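Local atomic coordinates of antigen TpF1 (Treponema pallidum, PDB entry 2FJC), a protein that belongs to the Dps family of mini-ferritins, binds ferric iron and probably oxidises ferrous iron, and may also have a structural role in the outer membrane. Residues L32-H36 with H48-E52; R68-L72 with D129-I135; L103-K107 with L150-L154; F117-Q121 with I136-L140. All coordinates share one frame; numbering follows the deposited sequence.

Contact 1 (L32-H36 with H48-E52). With FE (Fe (III) ion), chain S.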
loop_
_atom_site.group_PDB
_atom_site.type_symbol
_atom_site.label_atom_id
_atom_site.label_comp_id
_atom_site.label_asym_id
_atom_site.label_seq_id
_atom_site.Cartn_x
_atom_site.Cartn_y
_atom_site.Cartn_z
ATOM N N LEU B 32 -3.870 25.120 19.905
ATOM C CA LEU B 32 -2.890 24.055 19.755
ATOM C C LEU B 32 -1.824 24.448 18.737
ATOM O O LEU B 32 -0.667 24.047 18.859
ATOM C CB LEU B 32 -3.577 22.755 19.333
ATOM C CG LEU B 32 -4.387 22.084 20.442
ATOM C CD1 LEU B 32 -5.238 20.966 19.862
ATOM C CD2 LEU B 32 -3.434 21.555 21.509
ATOM N N HIS B 33 -2.204 25.223 17.728
ATOM C CA HIS B 33 -1.222 25.657 16.748
ATOM C C HIS B 33 -0.268 26.608 17.449
ATOM O O HIS B 33 0.938 26.582 17.205
ATOM C CB HIS B 33 -1.872 26.372 15.559
ATOM C CG HIS B 33 -2.392 25.444 14.506
ATOM N ND1 HIS B 33 -3.550 24.711 14.658
ATOM C CD2 HIS B 33 -1.900 25.119 13.285
ATOM C CE1 HIS B 33 -3.748 23.976 13.578
ATOM N NE2 HIS B 33 -2.760 24.204 12.729
ATOM N N ASN B 34 -0.813 27.443 18.326
ATOM C CA ASN B 34 -0.001 28.389 19.067
ATOM C C ASN B 34 1.130 27.629 19.764
ATOM O O ASN B 34 2.295 27.960 19.585
ATOM C CB ASN B 34 -0.856 29.116 20.100
ATOM C CG ASN B 34 -0.154 30.318 20.689
ATOM O OD1 ASN B 34 1.000 30.239 21.085
ATOM N ND2 ASN B 34 -0.855 31.434 20.758
ATOM N N TYR B 35 0.797 26.606 20.547
ATOM C CA TYR B 35 1.830 25.837 21.232
ATOM C C TYR B 35 2.718 25.127 20.226
ATOM O O TYR B 35 3.934 25.054 20.391
ATOM C CB TYR B 35 1.206 24.811 22.176
ATOM C CG TYR B 35 0.300 25.439 23.205
ATOM C CD1 TYR B 35 0.677 26.609 23.866
ATOM C CD2 TYR B 35 -0.937 24.872 23.516
ATOM C CE1 TYR B 35 -0.146 27.197 24.797
ATOM C CE2 TYR B 35 -1.771 25.454 24.458
ATOM C CZ TYR B 35 -1.372 26.621 25.095
ATOM O OH TYR B 35 -2.215 27.214 26.015
ATOM N N HIS B 36 2.095 24.601 19.184
ATOM C CA HIS B 36 2.794 23.889 18.130
ATOM C C HIS B 36 3.924 24.755 17.576
ATOM O O HIS B 36 5.031 24.271 17.329
ATOM C CB HIS B 36 1.788 23.536 17.018
ATOM C CG HIS B 36 2.381 22.815 15.844
ATOM N ND1 HIS B 36 2.937 21.554 15.940
ATOM C CD2 HIS B 36 2.440 23.153 14.533
ATOM C CE1 HIS B 36 3.304 21.145 14.738
ATOM N NE2 HIS B 36 3.014 22.097 13.867
ATOM N N HIS B 48 6.175 19.080 19.274
ATOM C CA HIS B 48 5.713 19.794 18.089
ATOM C C HIS B 48 4.786 18.848 17.309
ATOM O O HIS B 48 3.696 19.226 16.884
ATOM C CB HIS B 48 6.931 20.164 17.226
ATOM C CG HIS B 48 6.601 20.903 15.968
ATOM N ND1 HIS B 48 6.173 22.213 15.965
ATOM C CD2 HIS B 48 6.678 20.530 14.668
ATOM C CE1 HIS B 48 6.004 22.618 14.716
ATOM N NE2 HIS B 48 6.303 21.615 13.909
ATOM N N GLU B 49 5.229 17.612 17.135
ATOM C CA GLU B 49 4.455 16.613 16.412
ATOM C C GLU B 49 3.233 16.148 17.189
ATOM O O GLU B 49 2.170 15.933 16.603
ATOM C CB GLU B 49 5.342 15.416 16.060
ATOM C CG GLU B 49 6.229 15.666 14.839
ATOM C CD GLU B 49 7.444 14.747 14.779
ATOM O OE1 GLU B 49 7.427 13.674 15.424
ATOM O OE2 GLU B 49 8.420 15.098 14.074
ATOM N N LEU B 50 3.379 15.989 18.502
ATOM C CA LEU B 50 2.264 15.567 19.331
ATOM C C LEU B 50 1.137 16.604 19.229
ATOM O O LEU B 50 -0.035 16.254 19.083
ATOM C CB LEU B 50 2.701 15.429 20.786
ATOM C CG LEU B 50 1.594 15.147 21.808
ATOM C CD1 LEU B 50 0.978 13.807 21.537
ATOM C CD2 LEU B 50 2.167 15.163 23.206
ATOM N N LEU B 51 1.506 17.877 19.303
ATOM C CA LEU B 51 0.546 18.961 19.219
ATOM C C LEU B 51 -0.223 18.907 17.898
ATOM O O LEU B 51 -1.427 19.196 17.848
ATOM C CB LEU B 51 1.269 20.306 19.359
ATOM C CG LEU B 51 1.363 20.999 20.728
ATOM C CD1 LEU B 51 0.670 20.183 21.812
ATOM C CD2 LEU B 51 2.814 21.253 21.066
ATOM N N GLU B 52 0.472 18.545 16.824
ATOM C CA GLU B 52 -0.179 18.451 15.529
ATOM C C GLU B 52 -1.180 17.299 15.559
ATOM O O GLU B 52 -2.298 17.435 15.073
ATOM C CB GLU B 52 0.847 18.233 14.416
ATOM C CG GLU B 52 0.221 17.961 13.057
ATOM C CD GLU B 52 1.244 17.929 11.929
ATOM O OE1 GLU B 52 2.348 17.378 12.131
ATOM O OE2 GLU B 52 0.935 18.449 10.834
HETATM FE FE FE S . 3.294 22.857 11.545
#
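His36 and His48 face each other from two antiparallel helix segments whose axes approach to 8.9 Å, and their rings form an offset stack with planes 12° apart. The route of the His36 side chain explains most of the contact. Its CB lies against Leu51 CB at 4.0 Å. CG anti to the backbone N (chi1 179°) brings the imidazole across to the 48-52 segment. CG and CD2 of His36 both lie against His48 CE1, with CD2 also next to the iron. His36 ND1 comes 2.6 Å from His48 O, a weak hydrogen bond because the N-H is bent to 124°, although the oxygen lies in the ring plane. His36 CE1 sits over the centre of the His48 ring and is 3.8 Å from Glu52 CB. At the tip, His36 NE2 binds the iron(III) ion at 2.5 Å. His48 returns the backbone bond: its ND1 donates to His36 O at 2.7 Å, nearly in its own ring plane. The two bonds, one weak, help orient the imidazoles. Leu51 supplies the apolar part of the contact, its CD2 4.1 Å from Tyr35 CB and its CD1 4.3 Å from Leu32 CD2. Asp63 and Glu67 of a neighbouring subunit also bind the iron, so the site lies at a subunit interface, as in the ferroxidase centres of other Dps proteins. The contact joins helix 8-38 to helix 44-71 near the short connection between them; Leu32 and Tyr35 continue onto helix 99-127, and the Tyr35 hydroxyl is hydrogen-bonded to Glu92.

Contact 2 (R68-L72 with D129-I135)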
loop_
_atom_site.group_PDB
_atom_site.type_symbol
_atom_site.label_atom_id
_atom_site.label_comp_id
_atom_site.label_asym_id
_atom_site.label_seq_id
_atom_site.Cartn_x
_atom_site.Cartn_y
_atom_site.Cartn_z
ATOM N N ARG B 68 -23.209 16.535 13.356
ATOM C CA ARG B 68 -24.261 15.903 14.125
ATOM C C ARG B 68 -25.310 16.969 14.403
ATOM O O ARG B 68 -26.514 16.721 14.349
ATOM C CB ARG B 68 -23.710 15.347 15.438
ATOM C CG ARG B 68 -24.767 14.688 16.315
ATOM C CD ARG B 68 -25.607 13.714 15.509
ATOM N NE ARG B 68 -26.665 13.100 16.309
ATOM C CZ ARG B 68 -27.695 12.443 15.787
ATOM N NH1 ARG B 68 -27.799 12.321 14.468
ATOM N NH2 ARG B 68 -28.624 11.923 16.577
ATOM N N LEU B 69 -24.827 18.169 14.690
ATOM C CA LEU B 69 -25.682 19.303 14.958
ATOM C C LEU B 69 -26.562 19.555 13.728
ATOM O O LEU B 69 -27.762 19.812 13.842
ATOM C CB LEU B 69 -24.806 20.512 15.251
ATOM C CG LEU B 69 -25.391 21.760 15.885
ATOM C CD1 LEU B 69 -26.181 21.412 17.126
ATOM C CD2 LEU B 69 -24.230 22.683 16.237
ATOM N N LEU B 70 -25.961 19.474 12.549
ATOM C CA LEU B 70 -26.704 19.682 11.314
ATOM C C LEU B 70 -27.787 18.616 11.166
ATOM O O LEU B 70 -28.913 18.907 10.771
ATOM C CB LEU B 70 -25.760 19.623 10.107
ATOM C CG LEU B 70 -24.719 20.737 10.043
ATOM C CD1 LEU B 70 -23.751 20.502 8.897
ATOM C CD2 LEU B 70 -25.445 22.062 9.884
ATOM N N GLN B 71 -27.434 17.377 11.486
ATOM C CA GLN B 71 -28.367 16.274 11.399
ATOM C C GLN B 71 -29.546 16.473 12.329
ATOM O O GLN B 71 -30.664 16.081 12.004
ATOM C CB GLN B 71 -27.665 14.963 11.743
ATOM C CG GLN B 71 -26.603 14.589 10.760
ATOM C CD GLN B 71 -25.698 13.526 11.285
ATOM O OE1 GLN B 71 -24.563 13.404 10.839
ATOM N NE2 GLN B 71 -26.184 12.743 12.237
ATOM N N LEU B 72 -29.296 17.080 13.485
ATOM C CA LEU B 72 -30.351 17.307 14.458
ATOM C C LEU B 72 -31.247 18.467 14.064
ATOM O O LEU B 72 -32.124 18.866 14.826
ATOM C CB LEU B 72 -29.755 17.544 15.845
ATOM C CG LEU B 72 -29.147 16.295 16.496
ATOM C CD1 LEU B 72 -28.516 16.641 17.841
ATOM C CD2 LEU B 72 -30.225 15.248 16.672
ATOM N N ASP B 129 -30.844 9.575 22.556
ATOM C CA ASP B 129 -30.114 9.996 21.360
ATOM C C ASP B 129 -28.842 9.138 21.274
ATOM O O ASP B 129 -27.731 9.594 21.569
ATOM C CB ASP B 129 -29.752 11.482 21.448
ATOM C CG ASP B 129 -29.157 12.016 20.149
ATOM O OD1 ASP B 129 -28.729 11.189 19.309
ATOM O OD2 ASP B 129 -29.111 13.263 19.971
ATOM N N ALA B 130 -29.028 7.887 20.866
ATOM C CA ALA B 130 -27.944 6.920 20.758
ATOM C C ALA B 130 -26.784 7.395 19.885
ATOM O O ALA B 130 -25.618 7.262 20.269
ATOM C CB ALA B 130 -28.494 5.586 20.242
ATOM N N VAL B 131 -27.096 7.958 18.722
ATOM C CA VAL B 131 -26.059 8.442 17.820
ATOM C C VAL B 131 -25.168 9.504 18.465
ATOM O O VAL B 131 -23.941 9.397 18.444
ATOM C CB VAL B 131 -26.662 9.015 16.522
ATOM C CG1 VAL B 131 -25.604 9.751 15.725
ATOM C CG2 VAL B 131 -27.241 7.893 15.691
ATOM N N THR B 132 -25.777 10.535 19.033
ATOM C CA THR B 132 -24.985 11.578 19.668
ATOM C C THR B 132 -24.174 10.977 20.810
ATOM O O THR B 132 -23.025 11.341 21.034
ATOM C CB THR B 132 -25.875 12.694 20.213
ATOM O OG1 THR B 132 -26.586 13.297 19.129
ATOM C CG2 THR B 132 -25.034 13.751 20.923
ATOM N N ASP B 133 -24.779 10.039 21.519
ATOM C CA ASP B 133 -24.129 9.372 22.636
ATOM C C ASP B 133 -22.830 8.738 22.149
ATOM O O ASP B 133 -21.762 8.966 22.706
ATOM C CB ASP B 133 -25.064 8.296 23.184
ATOM C CG ASP B 133 -24.562 7.668 24.464
ATOM O OD1 ASP B 133 -23.359 7.812 24.787
ATOM O OD2 ASP B 133 -25.384 7.007 25.145
ATOM N N GLY B 134 -22.939 7.937 21.097
ATOM C CA GLY B 134 -21.785 7.263 20.530
ATOM C C GLY B 134 -20.716 8.214 20.015
ATOM O O GLY B 134 -19.517 7.983 20.196
ATOM N N ILE B 135 -21.141 9.291 19.370
ATOM C CA ILE B 135 -20.205 10.266 18.860
ATOM C C ILE B 135 -19.417 10.912 20.004
ATOM O O ILE B 135 -18.186 10.956 19.964
ATOM C CB ILE B 135 -20.934 11.365 18.047
ATOM C CG1 ILE B 135 -21.418 10.782 16.714
ATOM C CG2 ILE B 135 -20.015 12.572 17.826
ATOM C CD1 ILE B 135 -22.236 11.757 15.878
#
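Arg68 and Thr132 mark the closest backbone approach, 7.1 Å between their CA atoms, where the last turn of helix 44-71 meets the first turn of helix 130-154. Arg68 bridges this gap: its chain starts anti to the backbone N, bends at chi2 (49°), then runs out to a guanidinium gripped along its edge. Arg68 NE donates to Thr132 OG1 at 2.8 Å in an almost straight bond (177°), exactly in the guanidinium plane. Arg68 NH2 forms a salt bridge with Asp129 OD1, also 2.8 Å, meeting the syn side of a carboxylate turned 63° from the guanidinium. As N-cap of its helix, Asp129 takes Thr132 N on OD1 at 3.0 Å, through the carboxylate face opposite Arg68, while Asp129 OD2 accepts from Thr132 OG1 at 2.7 Å. Thr132 OG1 thus links arginine to aspartate, and the closed network fixes the guanidinium and the helix start together. The guanidinium is also sandwiched: Val131 CG1 lies over the centre of one face, 3.4 Å from Arg68 CZ, and Leu72 CD2 covers the rim of the other. Ile135 CD1 packs 3.9 Å from Arg68 CG on the aliphatic part of the chain. Leu72 also reaches Leu18 of helix 8-38, while Asp129 and Thr132 rest on Ala124 of helix 99-127, so the end of helix 44-71 and the start of helix 130-154 meet both other long helices here.

Contact 3 (L103-K107 with L150-L154)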
loop_
_atom_site.group_PDB
_atom_site.type_symbol
_atom_site.label_atom_id
_atom_site.label_comp_id
_atom_site.label_asym_id
_atom_site.label_seq_id
_atom_site.Cartn_x
_atom_site.Cartn_y
_atom_site.Cartn_z
ATOM N N LEU B 103 2.043 21.844 27.650
ATOM C CA LEU B 103 1.358 20.584 27.852
ATOM C C LEU B 103 0.378 20.653 29.023
ATOM O O LEU B 103 -0.722 20.099 28.951
ATOM C CB LEU B 103 2.366 19.456 28.070
ATOM C CG LEU B 103 3.268 19.141 26.873
ATOM C CD1 LEU B 103 4.139 17.939 27.204
ATOM C CD2 LEU B 103 2.423 18.885 25.632
ATOM N N ALA B 104 0.766 21.343 30.091
ATOM C CA ALA B 104 -0.099 21.459 31.257
ATOM C C ALA B 104 -1.371 22.186 30.865
ATOM O O ALA B 104 -2.455 21.869 31.350
ATOM C CB ALA B 104 0.607 22.207 32.378
ATOM N N ARG B 105 -1.235 23.164 29.981
ATOM C CA ARG B 105 -2.398 23.913 29.538
ATOM C C ARG B 105 -3.313 23.096 28.627
ATOM O O ARG B 105 -4.535 23.180 28.765
ATOM C CB ARG B 105 -1.976 25.215 28.851
ATOM C CG ARG B 105 -1.281 26.152 29.803
ATOM C CD ARG B 105 -0.843 27.447 29.163
ATOM N NE ARG B 105 0.109 28.132 30.033
ATOM C CZ ARG B 105 0.738 29.260 29.725
ATOM N NH1 ARG B 105 0.517 29.859 28.561
ATOM N NH2 ARG B 105 1.614 29.775 30.576
ATOM N N VAL B 106 -2.759 22.303 27.709
ATOM C CA VAL B 106 -3.648 21.516 26.861
ATOM C C VAL B 106 -4.315 20.440 27.720
ATOM O O VAL B 106 -5.469 20.111 27.506
ATOM C CB VAL B 106 -2.928 20.859 25.629
ATOM C CG1 VAL B 106 -1.948 21.828 25.028
ATOM C CG2 VAL B 106 -2.264 19.564 26.013
ATOM N N LYS B 107 -3.597 19.904 28.702
ATOM C CA LYS B 107 -4.179 18.893 29.571
ATOM C C LYS B 107 -5.390 19.509 30.275
ATOM O O LYS B 107 -6.445 18.886 30.398
ATOM C CB LYS B 107 -3.160 18.421 30.613
ATOM C CG LYS B 107 -3.704 17.411 31.617
ATOM C CD LYS B 107 -2.597 16.846 32.484
ATOM C CE LYS B 107 -3.094 15.746 33.407
ATOM N NZ LYS B 107 -3.936 16.290 34.494
ATOM N N LEU B 150 -0.734 12.812 28.997
ATOM C CA LEU B 150 -0.194 14.104 29.371
ATOM C C LEU B 150 0.147 14.106 30.861
ATOM O O LEU B 150 1.196 14.614 31.275
ATOM C CB LEU B 150 -1.197 15.208 29.056
ATOM C CG LEU B 150 -1.305 15.572 27.575
ATOM C CD1 LEU B 150 -2.452 16.546 27.356
ATOM C CD2 LEU B 150 0.012 16.183 27.111
ATOM N N GLY B 151 -0.740 13.516 31.655
ATOM C CA GLY B 151 -0.525 13.443 33.084
ATOM C C GLY B 151 0.738 12.677 33.389
ATOM O O GLY B 151 1.512 13.061 34.263
ATOM N N ALA B 152 0.957 11.594 32.652
ATOM C CA ALA B 152 2.129 10.769 32.850
ATOM C C ALA B 152 3.414 11.493 32.445
ATOM O O ALA B 152 4.447 11.339 33.100
ATOM C CB ALA B 152 1.981 9.463 32.075
ATOM N N THR B 153 3.358 12.292 31.382
ATOM C CA THR B 153 4.561 12.987 30.945
ATOM C C THR B 153 4.865 14.214 31.814
ATOM O O THR B 153 6.014 14.629 31.920
ATOM C CB THR B 153 4.481 13.412 29.448
ATOM O OG1 THR B 153 4.117 14.789 29.358
ATOM C CG2 THR B 153 3.468 12.611 28.701
ATOM N N LEU B 154 3.837 14.778 32.445
ATOM C CA LEU B 154 4.009 15.947 33.308
ATOM C C LEU B 154 4.275 15.583 34.775
ATOM O O LEU B 154 4.716 16.419 35.561
ATOM C CB LEU B 154 2.780 16.847 33.231
ATOM C CG LEU B 154 2.579 17.569 31.904
ATOM C CD1 LEU B 154 1.260 18.321 31.904
ATOM C CD2 LEU B 154 3.743 18.523 31.670
#
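Leu150 pushes its CD1 into the surface of the helix segment 103-107, and this is where the packing is densest. That methyl lies 3.3 Å from Val106 CG2, the two side chains meeting at about a right angle, and 3.7 Å from Lys107 CA. The other branch of Leu150, CD2, lies 3.9 Å from Leu103 CD2, so the leucine fork straddles the ground between Leu103 and Val106. Leu150 also touches Tyr54 of helix 44-71 and Phe110 of helix 99-127. Leu103 turns its second methyl, CD1, to Thr153 OG1, a hydroxyl with a weak bond back to Leu150 O. The flank formed by Ala104, Lys107, Gly151 and Leu154 is partly exposed and more open. Here Leu154 CD1 rests on the backbone at Ala104 CA, 3.5 Å away, while its CD2 approaches Leu103 CB. The Lys107 chain, extended until it bends at chi4 (-72°), lays CE 3.5 Å from Gly151 CA, close passage made possible by the bare glycine backbone. Its NZ then leaves for a salt bridge with Glu111. The segments are antiparallel, at 151° with axes 10.0 Å apart. Helices 99-127 and 130-154 are therefore joined here by apolar packing, without a hydrogen bond between the segments, buried towards the bundle interior, with the lysine's methylenes as an apolar rim and its charge paired outside the contact.

Contact 4 (F117-Q121 with I136-L140)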
loop_
_atom_site.group_PDB
_atom_site.type_symbol
_atom_site.label_atom_id
_atom_site.label_comp_id
_atom_site.label_asym_id
_atom_site.label_seq_id
_atom_site.Cartn_x
_atom_site.Cartn_y
_atom_site.Cartn_z
ATOM N N PHE B 117 -18.103 17.394 27.662
ATOM C CA PHE B 117 -18.593 16.331 26.791
ATOM C C PHE B 117 -19.379 15.296 27.579
ATOM O O PHE B 117 -20.369 14.758 27.091
ATOM C CB PHE B 117 -17.445 15.631 26.059
ATOM C CG PHE B 117 -16.916 16.396 24.874
ATOM C CD1 PHE B 117 -17.769 16.841 23.877
ATOM C CD2 PHE B 117 -15.559 16.647 24.742
ATOM C CE1 PHE B 117 -17.278 17.523 22.767
ATOM C CE2 PHE B 117 -15.063 17.327 23.637
ATOM C CZ PHE B 117 -15.927 17.766 22.648
ATOM N N SER B 118 -18.933 15.011 28.797
ATOM C CA SER B 118 -19.624 14.046 29.638
ATOM C C SER B 118 -21.060 14.486 29.926
ATOM O O SER B 118 -21.963 13.657 29.987
ATOM C CB SER B 118 -18.874 13.848 30.953
ATOM O OG SER B 118 -17.754 13.007 30.778
ATOM N N GLN B 119 -21.272 15.784 30.100
ATOM C CA GLN B 119 -22.616 16.273 30.372
ATOM C C GLN B 119 -23.497 15.972 29.169
ATOM O O GLN B 119 -24.648 15.567 29.316
ATOM C CB GLN B 119 -22.604 17.777 30.647
ATOM C CG GLN B 119 -21.632 18.178 31.734
ATOM C CD GLN B 119 -21.563 19.681 31.929
ATOM O OE1 GLN B 119 -21.574 20.449 30.960
ATOM N NE2 GLN B 119 -21.478 20.109 33.184
ATOM N N THR B 120 -22.940 16.166 27.980
ATOM C CA THR B 120 -23.673 15.919 26.759
ATOM C C THR B 120 -23.967 14.431 26.603
ATOM O O THR B 120 -25.067 14.051 26.210
ATOM C CB THR B 120 -22.889 16.404 25.548
ATOM O OG1 THR B 120 -22.579 17.790 25.715
ATOM C CG2 THR B 120 -23.709 16.232 24.281
ATOM N N GLN B 121 -22.996 13.582 26.925
ATOM C CA GLN B 121 -23.234 12.164 26.785
ATOM C C GLN B 121 -24.341 11.731 27.729
ATOM O O GLN B 121 -25.164 10.899 27.355
ATOM C CB GLN B 121 -21.929 11.356 26.955
ATOM C CG GLN B 121 -21.719 10.519 28.191
ATOM C CD GLN B 121 -22.709 9.390 28.385
ATOM O OE1 GLN B 121 -22.975 8.594 27.486
ATOM N NE2 GLN B 121 -23.248 9.309 29.591
ATOM N N ILE B 136 -20.109 11.416 21.020
ATOM C CA ILE B 136 -19.404 12.044 22.135
ATOM C C ILE B 136 -18.546 11.041 22.892
ATOM O O ILE B 136 -17.415 11.346 23.256
ATOM C CB ILE B 136 -20.381 12.743 23.127
ATOM C CG1 ILE B 136 -20.711 14.140 22.617
ATOM C CG2 ILE B 136 -19.755 12.872 24.506
ATOM C CD1 ILE B 136 -21.488 14.132 21.378
ATOM N N THR B 137 -19.074 9.847 23.122
ATOM C CA THR B 137 -18.316 8.830 23.840
ATOM C C THR B 137 -16.998 8.496 23.126
ATOM O O THR B 137 -15.976 8.295 23.777
ATOM C CB THR B 137 -19.146 7.533 24.020
ATOM O OG1 THR B 137 -20.318 7.817 24.798
ATOM C CG2 THR B 137 -18.324 6.471 24.730
ATOM N N ASP B 138 -17.018 8.434 21.794
ATOM C CA ASP B 138 -15.802 8.133 21.041
ATOM C C ASP B 138 -14.765 9.219 21.295
ATOM O O ASP B 138 -13.582 8.943 21.473
ATOM C CB ASP B 138 -16.078 8.048 19.536
ATOM C CG ASP B 138 -16.743 6.736 19.127
ATOM O OD1 ASP B 138 -16.769 5.792 19.951
ATOM O OD2 ASP B 138 -17.230 6.651 17.971
ATOM N N ILE B 139 -15.222 10.462 21.289
ATOM C CA ILE B 139 -14.359 11.601 21.529
ATOM C C ILE B 139 -13.861 11.554 22.973
ATOM O O ILE B 139 -12.694 11.807 23.242
ATOM C CB ILE B 139 -15.124 12.901 21.274
ATOM C CG1 ILE B 139 -15.458 13.003 19.781
ATOM C CG2 ILE B 139 -14.310 14.085 21.746
ATOM C CD1 ILE B 139 -16.398 14.161 19.424
ATOM N N LEU B 140 -14.756 11.216 23.891
ATOM C CA LEU B 140 -14.420 11.103 25.299
ATOM C C LEU B 140 -13.309 10.056 25.482
ATOM O O LEU B 140 -12.417 10.221 26.316
ATOM C CB LEU B 140 -15.664 10.680 26.080
ATOM C CG LEU B 140 -16.275 11.522 27.203
ATOM C CD1 LEU B 140 -15.798 12.966 27.180
ATOM C CD2 LEU B 140 -17.790 11.431 27.060
#
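Gln121 and Ile136 bring the two backbones nearest, 6.0 Å between CA atoms, in antiparallel helix segments inclined at 149° with axes 9.5 Å apart. Ile136 fits CG2 against segment 117-121, 3.3 Å from Phe117 O and 3.6 Å from Gln121 CB, and its CG1 lies 4.0 Å from Thr120 CG2. Leu140, one helical turn on, places CD1 3.3 Å from Phe117 CB, while its CD2 reaches Gln121 CB and the Ser118 hydroxyl, itself hydrogen-bonded to Ser114 O. Ile136 and Leu140 occupy the same face of helix 130-154 and both touch Phe117 CB. Helices 99-127 and 130-154, linked by a short turn, form an antiparallel hairpin, half of the four-helix bundle characteristic of the ferritin-like fold, and the contact lies on its inner seam. The Phe117 ring extends into the bundle core because CG stands anti to the carbonyl carbon (chi1 -79°). Ile139 CG2 lies over one face of this ring in a CH-pi contact, 4.2 Å from the centroid and 24° from the normal, offset towards CE2; the side chains cross at about a right angle. Phe117 and Ile139 both touch Ile65 of helix 44-71, and Phe117 also meets His21 and Leu25 of helix 8-38. The Thr120 hydroxyl is hydrogen-bonded to His21, and that of Thr137 to Asp133 O. Leu140 also packs against Val131 of a neighbouring subunit.

In the fold
From the N terminus, helix 8-38 turns back along helix 44-71, and contact 1 closes this first hairpin before any other contact opens. Contact 2 opens at the far end of helix 44-71, some 29 Å from contact 1 between centres. Helix 99-127 then opens contact 3 and, further on, contact 4. Helix 130-154, with its N-cap residue, completes all three: 129-135 closes contact 2, 136-140 closes contact 4 and 150-154 closes contact 3. Contact 4 thus nests inside contact 3, and contact 2 crosses both. Contacts 3 and 4 zip the second hairpin, contact 2 ties it to the first, and Leu32 and Tyr35 touching Val106 join contacts 1 and 3.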